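Local coordinates for cell division protein FtsZ 1 (Methanocaldococcus jannaschii, PDB 2VAP) that binds GTP and probably hydrolyses it, polymerising in a GTP-dependent way into a contractile ring at the future cell division site, at residues Thr41-Gly46 with Pro141-Ile146. Residues are numbered along the deposited sequence; the frame is centred on the assembly and turned at random.
With GDP (guanosine-5'-diphosphate), chain B.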
ATOM      1  N   THR A  41      -9.446   5.467   4.456  1.00  9.26           N
ATOM      2  CA  THR A  41      -9.289   4.568   5.593  1.00 12.05           C
ATOM      3  C   THR A  41      -8.278   3.471   5.254  1.00 11.63           C
ATOM      4  O   THR A  41      -8.326   2.886   4.172  1.00 13.10           O
ATOM      5  CB  THR A  41     -10.643   3.949   6.015  1.00 14.43           C
ATOM      6  OG1 THR A  41     -11.583   4.997   6.284  1.00 13.99           O
ATOM      7  CG2 THR A  41     -10.490   3.089   7.264  1.00 15.49           C
ATOM      8  N   VAL A  42      -7.357   3.217   6.181  1.00  9.62           N
ATOM      9  CA  VAL A  42      -6.389   2.132   6.038  1.00 10.78           C
ATOM     10  C   VAL A  42      -6.745   1.019   7.023  1.00  8.98           C
ATOM     11  O   VAL A  42      -6.833   1.256   8.230  1.00 12.73           O
ATOM     12  CB  VAL A  42      -4.932   2.616   6.282  1.00 11.93           C
ATOM     13  CG1 VAL A  42      -3.937   1.484   6.048  1.00 14.96           C
ATOM     14  CG2 VAL A  42      -4.600   3.806   5.388  1.00 11.76           C
ATOM     15  N   VAL A  43      -6.958  -0.184   6.495  1.00  9.99           N
ATOM     16  CA  VAL A  43      -7.321  -1.343   7.312  1.00  7.74           C
ATOM     17  C   VAL A  43      -6.187  -2.368   7.327  1.00 10.39           C
ATOM     18  O   VAL A  43      -5.809  -2.904   6.283  1.00 11.10           O
ATOM     19  CB  VAL A  43      -8.634  -2.014   6.823  1.00  9.83           C
ATOM     20  CG1 VAL A  43      -9.043  -3.150   7.758  1.00 14.02           C
ATOM     21  CG2 VAL A  43      -9.756  -0.992   6.718  1.00 11.59           C
ATOM     22  N   GLY A  44      -5.648  -2.627   8.517  1.00 10.14           N
ATOM     23  CA  GLY A  44      -4.586  -3.613   8.696  1.00  8.80           C
ATOM     24  C   GLY A  44      -5.115  -4.886   9.326  1.00 11.92           C
ATOM     25  O   GLY A  44      -5.719  -4.849  10.401  1.00 14.40           O
ATOM     26  N   CYS A  45      -4.875  -6.012   8.659  1.00 10.16           N
ATOM     27  CA  CYS A  45      -5.449  -7.295   9.060  1.00 11.00           C
ATOM     28  C   CYS A  45      -4.384  -8.272   9.551  1.00 12.33           C
ATOM     29  O   CYS A  45      -3.374  -8.491   8.880  1.00 12.65           O
ATOM     30  CB  CYS A  45      -6.217  -7.914   7.889  1.00 12.02           C
ATOM     31  SG  CYS A  45      -7.366  -6.792   7.056  1.00 15.47           S
ATOM     32  N   GLY A  46      -4.618  -8.860  10.722  1.00 11.30           N
ATOM     33  CA  GLY A  46      -3.706  -9.857  11.283  1.00 13.90           C
ATOM     34  C   GLY A  46      -2.491  -9.253  11.960  1.00 13.03           C
ATOM     35  O   GLY A  46      -2.402  -8.037  12.120  1.00 13.95           O
ATOM     36  N   PRO A 141      -9.465 -10.325   1.854  1.00 11.58           N
ATOM     37  CA  PRO A 141     -10.443 -10.341   0.754  1.00 12.98           C
ATOM     38  C   PRO A 141     -11.867  -9.987   1.186  1.00 14.26           C
ATOM     39  O   PRO A 141     -12.625  -9.432   0.390  1.00 12.44           O
ATOM     40  CB  PRO A 141     -10.387 -11.791   0.253  1.00 14.46           C
ATOM     41  CG  PRO A 141      -9.078 -12.314   0.728  1.00 14.92           C
ATOM     42  CD  PRO A 141      -8.880 -11.664   2.056  1.00 11.39           C
ATOM     43  N   VAL A 142     -12.223 -10.305   2.431  1.00 11.75           N
ATOM     44  CA  VAL A 142     -13.539  -9.954   2.972  1.00 11.29           C
ATOM     45  C   VAL A 142     -13.666  -8.436   3.152  1.00 10.72           C
ATOM     46  O   VAL A 142     -14.673  -7.843   2.760  1.00 12.22           O
ATOM     47  CB  VAL A 142     -13.848 -10.696   4.301  1.00 11.80           C
ATOM     48  CG1 VAL A 142     -15.228 -10.310   4.833  1.00 14.34           C
ATOM     49  CG2 VAL A 142     -13.763 -12.205   4.108  1.00 14.02           C
ATOM     50  N   VAL A 143     -12.640  -7.816   3.735  1.00 13.16           N
ATOM     51  CA  VAL A 143     -12.597  -6.356   3.878  1.00  9.44           C
ATOM     52  C   VAL A 143     -12.677  -5.687   2.502  1.00 11.91           C
ATOM     53  O   VAL A 143     -13.416  -4.715   2.319  1.00 11.73           O
ATOM     54  CB  VAL A 143     -11.329  -5.878   4.642  1.00 11.71           C
ATOM     55  CG1 VAL A 143     -11.318  -4.359   4.781  1.00 11.11           C
ATOM     56  CG2 VAL A 143     -11.251  -6.526   6.017  1.00 10.83           C
ATOM     57  N   ALA A 144     -11.928  -6.229   1.542  1.00 10.97           N
ATOM     58  CA  ALA A 144     -11.933  -5.734   0.165  1.00  9.79           C
ATOM     59  C   ALA A 144     -13.325  -5.806  -0.467  1.00 12.55           C
ATOM     60  O   ALA A 144     -13.755  -4.862  -1.131  1.00 12.18           O
ATOM     61  CB  ALA A 144     -10.918  -6.493  -0.680  1.00 10.66           C
ATOM     62  N   GLU A 145     -14.024  -6.921  -0.250  1.00 13.12           N
ATOM     63  CA  GLU A 145     -15.386  -7.094  -0.761  1.00 13.54           C
ATOM     64  C   GLU A 145     -16.350  -6.079  -0.141  1.00 11.31           C
ATOM     65  O   GLU A 145     -17.172  -5.487  -0.843  1.00 12.39           O
ATOM     66  CB  GLU A 145     -15.883  -8.526  -0.526  1.00 12.93           C
ATOM     67  CG  GLU A 145     -17.244  -8.816  -1.159  1.00 18.23           C
ATOM     68  CD  GLU A 145     -17.733 -10.240  -0.939  1.00 40.33           C
ATOM     69  OE1 GLU A 145     -17.073 -11.010  -0.209  1.00 26.59           O
ATOM     70  OE2 GLU A 145     -18.790 -10.586  -1.505  1.00 27.79           O
ATOM     71  N   ILE A 146     -16.232  -5.883   1.172  1.00 12.68           N
ATOM     72  CA  ILE A 146     -17.045  -4.904   1.898  1.00 12.30           C
ATOM     73  C   ILE A 146     -16.773  -3.484   1.386  1.00 15.54           C
ATOM     74  O   ILE A 146     -17.702  -2.691   1.202  1.00 13.59           O
ATOM     75  CB  ILE A 146     -16.815  -5.002   3.433  1.00 10.63           C
ATOM     76  CG1 ILE A 146     -17.330  -6.346   3.964  1.00 17.06           C
ATOM     77  CG2 ILE A 146     -17.499  -3.847   4.166  1.00 12.28           C
ATOM     78  CD1 ILE A 146     -16.810  -6.724   5.346  1.00 16.06           C
TER
HETATM   79  PB  GDP B1355      -1.761 -13.709  10.726  1.00 14.91           P
HETATM   80  O1B GDP B1355      -2.423 -15.048  10.942  1.00 19.51           O
HETATM   81  O2B GDP B1355      -1.859 -12.889  11.991  1.00 14.57           O
HETATM   82  O3B GDP B1355      -2.450 -12.991   9.592  1.00 14.13           O
HETATM   83  O3A GDP B1355      -0.219 -13.983  10.353  1.00 14.00           O
HETATM   84  PA  GDP B1355       0.944 -12.872  10.453  1.00 15.97           P
HETATM   85  O1A GDP B1355       0.438 -11.491  10.119  1.00 14.10           O
HETATM   86  O2A GDP B1355       1.615 -12.906  11.806  1.00 15.27           O
HETATM   87  O5' GDP B1355       1.979 -13.370   9.330  1.00 15.10           O
HETATM   88  C5' GDP B1355       1.554 -13.515   7.979  1.00 12.44           C
HETATM   89  C4' GDP B1355       2.717 -13.206   7.051  1.00 13.42           C
HETATM   90  O4' GDP B1355       3.206 -11.886   7.302  1.00 15.67           O
HETATM   91  C3' GDP B1355       3.887 -14.148   7.288  1.00 16.51           C
HETATM   92  O3' GDP B1355       3.836 -15.277   6.409  1.00 16.11           O
HETATM   93  C2' GDP B1355       5.111 -13.283   7.063  1.00 14.34           C
HETATM   94  O2' GDP B1355       5.527 -13.350   5.697  1.00 16.41           O
HETATM   95  C1' GDP B1355       4.636 -11.870   7.352  1.00 15.42           C
HETATM   96  N9  GDP B1355       5.090 -11.388   8.685  1.00 12.74           N
HETATM   97  C8  GDP B1355       5.124 -12.074   9.849  1.00 17.18           C
HETATM   98  N7  GDP B1355       5.595 -11.300  10.863  1.00 16.93           N
HETATM   99  C5  GDP B1355       5.869 -10.086  10.347  1.00 18.35           C
HETATM  100  C6  GDP B1355       6.392  -8.792  10.853  1.00 16.29           C
HETATM  101  O6  GDP B1355       6.703  -8.649  12.056  1.00 20.16           O
HETATM  102  N1  GDP B1355       6.523  -7.778   9.980  1.00 15.45           N
HETATM  103  C2  GDP B1355       6.195  -7.899   8.676  1.00 15.78           C
HETATM  104  N2  GDP B1355       6.352  -6.835   7.851  1.00 17.80           N
HETATM  105  N3  GDP B1355       5.712  -9.053   8.149  1.00 14.03           N
HETATM  106  C4  GDP B1355       5.531 -10.154   8.918  1.00 14.87           C
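Between V43 and C45 of the strand and V143 of the helix no flat groups face one another; the contact consists of aliphatic carbons and one sulfur. V143 projects both branches at the strand. Its CG1, anti to the backbone N (chi1 -180°), meets V43 tip to tip, 3.9 Å from V43 CG1, and also lies 4.1 Å from V43 CB. The other branch, V143 CG2, sits 4.0 Å from C45 SG. A chi1 of -49°, with SG anti to the carbonyl carbon, directs that sulfur at V143 CG2. V43 and C45, two residues apart, both point toward the helix and share the one valine. No hydrogen bond crosses and every touching atom is carbon or sulfur, evidence of apolar packing. The contact is small, burying 101 Å² in all. I69 of the neighbouring strand touches both C45 and V143, while I127 also packs on V143. G46 directly follows C45, and its CA comes within 3.6 Å of GDP O2B. Helix 135-149, which connects parallel strands 124-130 and 153-160, thus covers central strand 40-45 beside the nucleotide pocket, an arrangement typical of the Rossmann-like GTPase domain of the tubulin/FtsZ family.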